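Local coordinates for protein aromatic amino acid exporter YddG (Starkeya novella, PDB 5I20) that exports a broad range of amino acids, including threonine, methionine, lysine and glutamate, across the bacterial inner membrane through a large central substrate-binding cavity, at residues 95-107 / 122-136. Numbering follows the deposited sequence.
Sequences GLVAYLWPLLIVL and VAGALMGLAGTVVLL. With OLC ((2R)-2,3-dihydroxypropyl (9Z)-octadec-9-enoate), chain G.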
loop_
_atom_site.group_PDB
_atom_site.type_symbol
_atom_site.label_atom_id
_atom_site.label_comp_id
_atom_site.label_asym_id
_atom_site.label_seq_id
_atom_site.Cartn_x
_atom_site.Cartn_y
_atom_site.Cartn_z
ATOM N N GLY A 95 8.260 2.323 9.224
ATOM C CA GLY A 95 7.099 1.555 8.814
ATOM C C GLY A 95 5.851 1.925 9.593
ATOM O O GLY A 95 4.753 1.968 9.033
ATOM N N LEU A 96 6.017 2.197 10.885
ATOM C CA LEU A 96 4.897 2.589 11.730
ATOM C C LEU A 96 4.355 3.962 11.337
ATOM O O LEU A 96 3.143 4.154 11.265
ATOM C CB LEU A 96 5.300 2.594 13.208
ATOM C CG LEU A 96 4.181 3.037 14.156
ATOM C CD1 LEU A 96 2.980 2.104 14.039
ATOM C CD2 LEU A 96 4.651 3.128 15.600
ATOM N N VAL A 97 5.249 4.918 11.087
ATOM C CA VAL A 97 4.816 6.258 10.702
ATOM C C VAL A 97 4.101 6.210 9.353
ATOM O O VAL A 97 3.020 6.783 9.200
ATOM C CB VAL A 97 5.999 7.251 10.643
ATOM C CG1 VAL A 97 5.563 8.573 10.028
ATOM C CG2 VAL A 97 6.561 7.484 12.036
ATOM N N ALA A 98 4.686 5.509 8.385
ATOM C CA ALA A 98 4.052 5.342 7.079
ATOM C C ALA A 98 2.677 4.685 7.187
ATOM O O ALA A 98 1.771 5.003 6.415
ATOM C CB ALA A 98 4.948 4.530 6.149
ATOM N N TYR A 99 2.512 3.781 8.149
ATOM C CA TYR A 99 1.245 3.062 8.273
ATOM C C TYR A 99 0.182 3.863 9.019
ATOM O O TYR A 99 -0.778 3.308 9.554
ATOM C CB TYR A 99 1.455 1.697 8.934
ATOM C CG TYR A 99 1.197 0.570 7.962
ATOM C CD1 TYR A 99 -0.099 0.233 7.596
ATOM C CD2 TYR A 99 2.245 -0.132 7.382
ATOM C CE1 TYR A 99 -0.349 -0.782 6.695
ATOM C CE2 TYR A 99 2.005 -1.154 6.477
ATOM C CZ TYR A 99 0.706 -1.474 6.139
ATOM O OH TYR A 99 0.456 -2.486 5.242
ATOM N N LEU A 100 0.364 5.178 9.030
ATOM C CA LEU A 100 -0.718 6.092 9.341
ATOM C C LEU A 100 -1.635 6.237 8.131
ATOM O O LEU A 100 -2.739 6.765 8.248
ATOM C CB LEU A 100 -0.176 7.462 9.758
ATOM C CG LEU A 100 0.361 7.563 11.185
ATOM C CD1 LEU A 100 1.121 8.864 11.387
ATOM C CD2 LEU A 100 -0.782 7.448 12.178
ATOM N N TRP A 101 -1.186 5.760 6.970
ATOM C CA TRP A 101 -1.940 5.988 5.735
ATOM C C TRP A 101 -3.345 5.365 5.695
ATOM O O TRP A 101 -4.225 5.921 5.042
ATOM C CB TRP A 101 -1.137 5.530 4.500
ATOM C CG TRP A 101 -0.942 4.045 4.266
ATOM C CD1 TRP A 101 0.165 3.310 4.580
ATOM C CD2 TRP A 101 -1.852 3.135 3.617
ATOM N NE1 TRP A 101 -0.005 2.003 4.194
ATOM C CE2 TRP A 101 -1.231 1.867 3.599
ATOM C CE3 TRP A 101 -3.132 3.265 3.068
ATOM C CZ2 TRP A 101 -1.844 0.738 3.048
ATOM C CZ3 TRP A 101 -3.742 2.139 2.519
ATOM C CH2 TRP A 101 -3.095 0.894 2.515
ATOM N N PRO A 102 -3.574 4.226 6.377
ATOM C CA PRO A 102 -4.973 3.781 6.322
ATOM C C PRO A 102 -5.917 4.715 7.080
ATOM O O PRO A 102 -7.031 4.955 6.616
ATOM C CB PRO A 102 -4.928 2.397 6.975
ATOM C CG PRO A 102 -3.523 1.933 6.771
ATOM C CD PRO A 102 -2.695 3.174 6.921
ATOM N N LEU A 103 -5.474 5.236 8.221
ATOM C CA LEU A 103 -6.261 6.203 8.981
ATOM C C LEU A 103 -6.484 7.477 8.167
ATOM O O LEU A 103 -7.564 8.064 8.196
ATOM C CB LEU A 103 -5.569 6.531 10.307
ATOM C CG LEU A 103 -6.214 7.598 11.198
ATOM C CD1 LEU A 103 -7.626 7.193 11.600
ATOM C CD2 LEU A 103 -5.355 7.855 12.433
ATOM N N LEU A 104 -5.459 7.891 7.431
ATOM C CA LEU A 104 -5.532 9.099 6.621
ATOM C C LEU A 104 -6.575 8.972 5.516
ATOM O O LEU A 104 -7.316 9.914 5.243
ATOM C CB LEU A 104 -4.161 9.421 6.021
ATOM C CG LEU A 104 -3.094 9.875 7.016
ATOM C CD1 LEU A 104 -1.769 10.144 6.321
ATOM C CD2 LEU A 104 -3.568 11.109 7.774
ATOM N N ILE A 105 -6.628 7.803 4.886
ATOM C CA ILE A 105 -7.632 7.532 3.865
ATOM C C ILE A 105 -9.045 7.638 4.445
ATOM O O ILE A 105 -9.926 8.254 3.841
ATOM C CB ILE A 105 -7.429 6.137 3.228
ATOM C CG1 ILE A 105 -6.203 6.154 2.309
ATOM C CG2 ILE A 105 -8.664 5.705 2.455
ATOM C CD1 ILE A 105 -5.946 4.847 1.601
ATOM N N VAL A 106 -9.252 7.046 5.618
ATOM C CA VAL A 106 -10.546 7.120 6.290
ATOM C C VAL A 106 -10.922 8.575 6.555
ATOM O O VAL A 106 -12.026 9.005 6.223
ATOM C CB VAL A 106 -10.551 6.337 7.621
ATOM C CG1 VAL A 106 -11.860 6.564 8.368
ATOM C CG2 VAL A 106 -10.328 4.852 7.372
ATOM N N LEU A 107 -9.994 9.329 7.135
ATOM C CA LEU A 107 -10.221 10.742 7.420
ATOM C C LEU A 107 -10.414 11.567 6.140
ATOM O O LEU A 107 -11.301 12.418 6.076
ATOM C CB LEU A 107 -9.063 11.310 8.250
ATOM C CG LEU A 107 -8.919 10.749 9.671
ATOM C CD1 LEU A 107 -7.664 11.274 10.357
ATOM C CD2 LEU A 107 -10.158 11.064 10.501
ATOM N N VAL A 122 -14.118 5.688 11.765
ATOM C CA VAL A 122 -12.962 6.259 12.445
ATOM C C VAL A 122 -12.510 5.359 13.597
ATOM O O VAL A 122 -11.318 5.106 13.765
ATOM C CB VAL A 122 -13.269 7.679 12.966
ATOM C CG1 VAL A 122 -12.135 8.197 13.837
ATOM C CG2 VAL A 122 -13.523 8.621 11.795
ATOM N N ALA A 123 -13.467 4.863 14.374
ATOM C CA ALA A 123 -13.166 3.949 15.471
ATOM C C ALA A 123 -12.546 2.650 14.962
ATOM O O ALA A 123 -11.647 2.096 15.591
ATOM C CB ALA A 123 -14.416 3.655 16.266
ATOM N N GLY A 124 -13.036 2.162 13.827
ATOM C CA GLY A 124 -12.507 0.952 13.225
ATOM C C GLY A 124 -11.065 1.142 12.800
ATOM O O GLY A 124 -10.224 0.269 13.010
ATOM N N ALA A 125 -10.782 2.300 12.212
ATOM C CA ALA A 125 -9.428 2.645 11.801
ATOM C C ALA A 125 -8.488 2.767 12.999
ATOM O O ALA A 125 -7.338 2.331 12.940
ATOM C CB ALA A 125 -9.437 3.942 11.001
ATOM N N LEU A 126 -8.980 3.360 14.084
ATOM C CA LEU A 126 -8.159 3.575 15.268
ATOM C C LEU A 126 -7.789 2.251 15.935
ATOM O O LEU A 126 -6.688 2.104 16.466
ATOM C CB LEU A 126 -8.875 4.494 16.260
ATOM C CG LEU A 126 -8.995 5.942 15.774
ATOM C CD1 LEU A 126 -9.934 6.753 16.661
ATOM C CD2 LEU A 126 -7.622 6.594 15.688
ATOM N N MET A 127 -8.712 1.293 15.893
ATOM C CA MET A 127 -8.471 -0.039 16.429
ATOM C C MET A 127 -7.441 -0.777 15.581
ATOM O O MET A 127 -6.593 -1.504 16.106
ATOM C CB MET A 127 -9.777 -0.838 16.496
ATOM C CG MET A 127 -10.786 -0.295 17.498
ATOM S SD MET A 127 -12.415 -1.066 17.347
ATOM C CE MET A 127 -12.036 -2.766 17.784
ATOM N N GLY A 128 -7.525 -0.586 14.268
ATOM C CA GLY A 128 -6.570 -1.176 13.348
ATOM C C GLY A 128 -5.183 -0.592 13.530
ATOM O O GLY A 128 -4.188 -1.314 13.485
ATOM N N LEU A 129 -5.112 0.721 13.736
ATOM C CA LEU A 129 -3.836 1.370 14.011
ATOM C C LEU A 129 -3.280 0.857 15.332
ATOM O O LEU A 129 -2.077 0.633 15.464
ATOM C CB LEU A 129 -3.978 2.894 14.050
ATOM C CG LEU A 129 -2.693 3.652 14.412
ATOM C CD1 LEU A 129 -1.577 3.338 13.418
ATOM C CD2 LEU A 129 -2.929 5.154 14.499
ATOM N N ALA A 130 -4.170 0.660 16.302
ATOM C CA ALA A 130 -3.781 0.142 17.611
ATOM C C ALA A 130 -3.132 -1.239 17.492
ATOM O O ALA A 130 -2.139 -1.530 18.164
ATOM C CB ALA A 130 -4.987 0.081 18.532
ATOM N N GLY A 131 -3.698 -2.084 16.636
ATOM C CA GLY A 131 -3.170 -3.419 16.423
ATOM C C GLY A 131 -1.814 -3.375 15.748
ATOM O O GLY A 131 -0.927 -4.168 16.058
ATOM N N THR A 132 -1.656 -2.432 14.826
ATOM C CA THR A 132 -0.408 -2.258 14.099
ATOM C C THR A 132 0.704 -1.799 15.039
ATOM O O THR A 132 1.841 -2.260 14.932
ATOM C CB THR A 132 -0.579 -1.248 12.945
ATOM O OG1 THR A 132 -1.639 -1.685 12.089
ATOM C CG2 THR A 132 0.695 -1.130 12.128
ATOM N N VAL A 133 0.368 -0.901 15.964
ATOM C CA VAL A 133 1.319 -0.418 16.962
ATOM C C VAL A 133 1.824 -1.553 17.856
ATOM O O VAL A 133 3.026 -1.672 18.111
ATOM C CB VAL A 133 0.696 0.687 17.848
ATOM C CG1 VAL A 133 1.581 0.987 19.052
ATOM C CG2 VAL A 133 0.453 1.947 17.034
ATOM N N VAL A 134 0.901 -2.381 18.336
ATOM C CA VAL A 134 1.263 -3.529 19.165
ATOM C C VAL A 134 2.154 -4.494 18.390
ATOM O O VAL A 134 3.137 -5.009 18.915
ATOM C CB VAL A 134 0.016 -4.291 19.660
ATOM C CG1 VAL A 134 0.418 -5.569 20.385
ATOM C CG2 VAL A 134 -0.807 -3.415 20.572
ATOM N N LEU A 135 1.805 -4.719 17.129
ATOM C CA LEU A 135 2.491 -5.696 16.301
ATOM C C LEU A 135 3.919 -5.265 15.972
ATOM O O LEU A 135 4.874 -5.983 16.266
ATOM C CB LEU A 135 1.698 -5.940 15.014
ATOM C CG LEU A 135 2.059 -7.164 14.175
ATOM C CD1 LEU A 135 2.062 -8.421 15.026
ATOM C CD2 LEU A 135 1.071 -7.298 13.028
ATOM N N LEU A 136 4.056 -4.090 15.368
ATOM C CA LEU A 136 5.359 -3.607 14.928
ATOM C C LEU A 136 6.288 -3.349 16.116
ATOM O O LEU A 136 7.511 -3.358 15.969
ATOM C CB LEU A 136 5.203 -2.337 14.082
ATOM C CG LEU A 136 4.359 -2.449 12.804
ATOM C CD1 LEU A 136 4.405 -1.154 11.995
ATOM C CD2 LEU A 136 4.790 -3.632 11.948
HETATM C C10 OLC G . 0.683 0.812 0.232
HETATM C C9 OLC G . 0.711 -0.180 -0.878
HETATM C C11 OLC G . 1.746 1.852 0.303
HETATM C C8 OLC G . 1.806 -0.140 -1.887
HETATM C C16 OLC G . 4.694 0.307 4.109
HETATM C C12 OLC G . 1.982 2.237 1.724
HETATM C C7 OLC G . 2.824 -1.189 -1.595
HETATM C C15 OLC G . 4.997 1.475 3.229
HETATM C C13 OLC G . 3.385 2.717 1.881
HETATM C C6 OLC G . 3.888 -1.161 -2.641
HETATM C C14 OLC G . 3.863 2.443 3.266
HETATM C C5 OLC G . 5.213 -0.915 -2.004
HETATM C C4 OLC G . 6.309 -1.281 -2.950
HETATM C C3 OLC G . 7.622 -1.227 -2.243
HETATM C C2 OLC G . 8.685 -1.789 -3.125
#
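Leu103 and Ala125 meet where the backbones of two antiparallel transmembrane helices run closest, CA to CA 5.5 Å, along an apolar seam. The small Ala125 lets the backbones draw together, an example of how a small residue on one membrane helix admits branched side chains from its neighbour: its CB receives Leu103 CD1 at 3.8 Å on one flank and Val106 CG2 on another. Leu103 reaches it with CG anti to the backbone N (chi1 176°), and its two methyls then spread over Leu126 CD2, while its CD2 also meets Leu129 CD2 at 4.2 Å. Toward the cytoplasmic end Val106 and Leu107 both lean on Val122 CG2. In the other direction Leu129 forks: CD2 touches Leu100 CD2 (3.9 Å), and CD1 lies against the carbonyl oxygen of Tyr99.

That carbonyl belongs to the break between helices 91-98 and 101-108 within a single membrane span, part of the basket of inverted repeats that surrounds the central cavity of this DMT-superfamily exporter. Tyr245 OH is hydrogen-bonded to Tyr99 O. Across the break the apolar seam resumes, with Leu96 CD1 on Val133 CG2 at 3.9 Å, and Leu136 CD1 pressed to Leu96 CA at 3.8 Å.

Thr132 turns its hydroxyl back into its own helix: OG1 donates to Gly128 O at 2.9 Å, from the opposite face of that carbonyl to Thr132 N, while CG2 faces Tyr99 CB.

Lipid contacts lie behind the break: monoolein C10 lies 3.5 Å above one face of the Trp101 ring, toward its rim, with Pro102 CD over the opposite face.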